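Local coordinates for leucine-rich-repeat protein (Methanosarcina barkeri, PDB 4WNR) that binds guanine nucleotide, here GDP, through the Ras-like Roc domain of a Roco protein, in a fragment that also holds the COR-A domain, at residues E41-L46 and K113-I118. Sequence-based numbering, arbitrary orientation.
Sequences EVKVLL and KRSLYI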
loop_
_atom_site.group_PDB
_atom_site.type_symbol
_atom_site.label_atom_id
_atom_site.label_comp_id
_atom_site.label_asym_id
_atom_site.label_seq_id
_atom_site.Cartn_x
_atom_site.Cartn_y
_atom_site.Cartn_z
ATOM N N GLU A 41 -0.909 11.357 10.676
ATOM C CA GLU A 41 -0.730 9.980 10.206
ATOM C C GLU A 41 -0.267 9.952 8.757
ATOM O O GLU A 41 -0.736 10.739 7.934
ATOM C CB GLU A 41 -2.018 9.164 10.345
ATOM C CG GLU A 41 -2.040 8.230 11.545
ATOM C CD GLU A 41 -3.050 7.104 11.414
ATOM O OE1 GLU A 41 -3.520 6.835 10.290
ATOM O OE2 GLU A 41 -3.370 6.471 12.442
ATOM N N VAL A 42 0.656 9.039 8.459
ATOM C CA VAL A 42 1.187 8.865 7.107
ATOM C C VAL A 42 1.385 7.384 6.821
ATOM O O VAL A 42 1.807 6.627 7.698
ATOM C CB VAL A 42 2.555 9.561 6.923
ATOM C CG1 VAL A 42 2.908 9.664 5.446
ATOM C CG2 VAL A 42 2.563 10.942 7.557
ATOM N N LYS A 43 1.081 6.979 5.592
ATOM C CA LYS A 43 1.405 5.636 5.121
ATOM C C LYS A 43 2.788 5.662 4.478
ATOM O O LYS A 43 3.047 6.473 3.590
ATOM C CB LYS A 43 0.363 5.138 4.116
ATOM C CG LYS A 43 0.557 3.683 3.713
ATOM C CD LYS A 43 -0.657 3.110 2.997
ATOM C CE LYS A 43 -0.796 3.666 1.591
ATOM N NZ LYS A 43 -1.993 3.120 0.895
ATOM N N VAL A 44 3.673 4.784 4.945
ATOM C CA VAL A 44 5.020 4.664 4.387
ATOM C C VAL A 44 5.109 3.367 3.588
ATOM O O VAL A 44 4.849 2.284 4.116
ATOM C CB VAL A 44 6.102 4.696 5.485
ATOM C CG1 VAL A 44 7.489 4.502 4.887
ATOM C CG2 VAL A 44 6.048 6.013 6.241
ATOM N N LEU A 45 5.487 3.487 2.319
ATOM C CA LEU A 45 5.500 2.355 1.396
ATOM C C LEU A 45 6.924 1.917 1.061
ATOM O O LEU A 45 7.651 2.631 0.368
ATOM C CB LEU A 45 4.754 2.725 0.112
ATOM C CG LEU A 45 3.247 2.954 0.287
ATOM C CD1 LEU A 45 2.701 3.874 -0.792
ATOM C CD2 LEU A 45 2.493 1.632 0.296
ATOM N N LEU A 46 7.312 0.746 1.564
ATOM C CA LEU A 46 8.597 0.136 1.222
ATOM C C LEU A 46 8.473 -0.486 -0.166
ATOM O O LEU A 46 7.738 -1.451 -0.353
ATOM C CB LEU A 46 8.990 -0.940 2.245
ATOM C CG LEU A 46 9.539 -0.527 3.620
ATOM C CD1 LEU A 46 10.884 0.173 3.489
ATOM C CD2 LEU A 46 8.552 0.340 4.384
ATOM N N LYS A 113 -1.464 8.301 -3.185
ATOM C CA LYS A 113 -0.981 9.673 -3.036
ATOM C C LYS A 113 -1.017 10.096 -1.570
ATOM O O LYS A 113 -1.518 9.360 -0.715
ATOM C CB LYS A 113 -1.822 10.636 -3.879
ATOM C CG LYS A 113 -1.740 10.390 -5.376
ATOM C CD LYS A 113 -2.397 11.517 -6.161
ATOM C CE LYS A 113 -2.191 11.365 -7.662
ATOM N NZ LYS A 113 -2.955 10.222 -8.237
ATOM N N ARG A 114 -0.475 11.281 -1.293
ATOM C CA ARG A 114 -0.400 11.827 0.067
ATOM C C ARG A 114 0.202 10.806 1.034
ATOM O O ARG A 114 -0.347 10.537 2.104
ATOM C CB ARG A 114 -1.781 12.285 0.543
ATOM C CG ARG A 114 -2.382 13.389 -0.312
ATOM C CD ARG A 114 -3.694 13.892 0.263
ATOM N NE ARG A 114 -4.769 12.911 0.132
ATOM C CZ ARG A 114 -6.030 13.108 0.518
ATOM N NH1 ARG A 114 -6.399 14.260 1.071
ATOM N NH2 ARG A 114 -6.930 12.146 0.348
ATOM N N SER A 115 1.334 10.242 0.627
ATOM C CA SER A 115 2.029 9.206 1.386
ATOM C C SER A 115 3.528 9.498 1.371
ATOM O O SER A 115 3.943 10.574 0.944
ATOM C CB SER A 115 1.744 7.834 0.767
ATOM O OG SER A 115 0.350 7.597 0.663
ATOM N N LEU A 116 4.331 8.555 1.858
ATOM C CA LEU A 116 5.790 8.636 1.743
ATOM C C LEU A 116 6.339 7.315 1.213
ATOM O O LEU A 116 5.865 6.239 1.586
ATOM C CB LEU A 116 6.427 8.979 3.090
ATOM C CG LEU A 116 7.922 9.327 3.058
ATOM C CD1 LEU A 116 8.236 10.473 4.011
ATOM C CD2 LEU A 116 8.793 8.119 3.376
ATOM N N TYR A 117 7.338 7.406 0.339
ATOM C CA TYR A 117 7.921 6.231 -0.303
ATOM C C TYR A 117 9.377 6.036 0.099
ATOM O O TYR A 117 10.143 6.996 0.174
ATOM C CB TYR A 117 7.819 6.354 -1.826
ATOM C CG TYR A 117 6.420 6.136 -2.351
ATOM C CD1 TYR A 117 5.472 7.154 -2.307
ATOM C CD2 TYR A 117 6.042 4.908 -2.886
ATOM C CE1 TYR A 117 4.186 6.956 -2.785
ATOM C CE2 TYR A 117 4.760 4.700 -3.366
ATOM C CZ TYR A 117 3.836 5.725 -3.315
ATOM O OH TYR A 117 2.563 5.514 -3.790
ATOM N N ILE A 118 9.739 4.783 0.362
ATOM C CA ILE A 118 11.128 4.397 0.602
ATOM C C ILE A 118 11.546 3.409 -0.485
ATOM O O ILE A 118 11.107 2.257 -0.490
ATOM C CB ILE A 118 11.313 3.773 2.001
ATOM C CG1 ILE A 118 11.002 4.809 3.084
ATOM C CG2 ILE A 118 12.734 3.246 2.172
ATOM C CD1 ILE A 118 10.912 4.240 4.484
HETATM O O HOH W 1 -0.680 8.461 4.120
#
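Val-42 opens the contact by laying CG1 against the backbone of Ser-115 and Leu-116, where two neighbouring parallel strands of the Roc domain's P-loop G-protein fold come together. CG1 is anti to its own backbone N (chi1 -166°) and ends 4.0 Å from Leu-116 N. At Lys-43 the ladder begins: a water joins its backbone N to Arg-114 O, before the strands pair directly, and its carbonyl O then accepts Leu-116 N at 3.0 Å. The lysine chain runs past Ser-115 and gives its NZ to Phe-110 O, while Trp-95 adds a cation-pi contact.

Val-44 points to the face opposite Lys-43, shared with Leu-116, Leu-46 and Ile-118; helix 186-198 covers Val-44, Leu-116 and Ile-118 there through Leu-193, Leu-197 and Phe-189. The Val-44 and Ile-118 side chains cross at a slant, with Val-44 CG1 3.5 Å from Ile-118 CD1, and the same CG1 also reaches Leu-116 CD2.

Leu-45 is gripped through both backbone groups: its N donates to Leu-116 O at 2.9 Å, and its O receives Ile-118 N in a nearly straight bond (177° at the hydrogen). Its side chain lies beside Tyr-117, pointing the same way, with CD1 near CZ, CE2 and OH; the phenol oxygen is hydrogen-bonded to Ser-112 O.

Leu-46 ends the segment just ahead of the P-loop, its side chain about 4 Å from that of Lys-54, which binds GDP. Strand 36-47 runs on into that loop, where Thr-55 binds both GDP and magnesium. Beside Ile-118, the leucine sets CD1 3.8 Å from Ile-118 CG2.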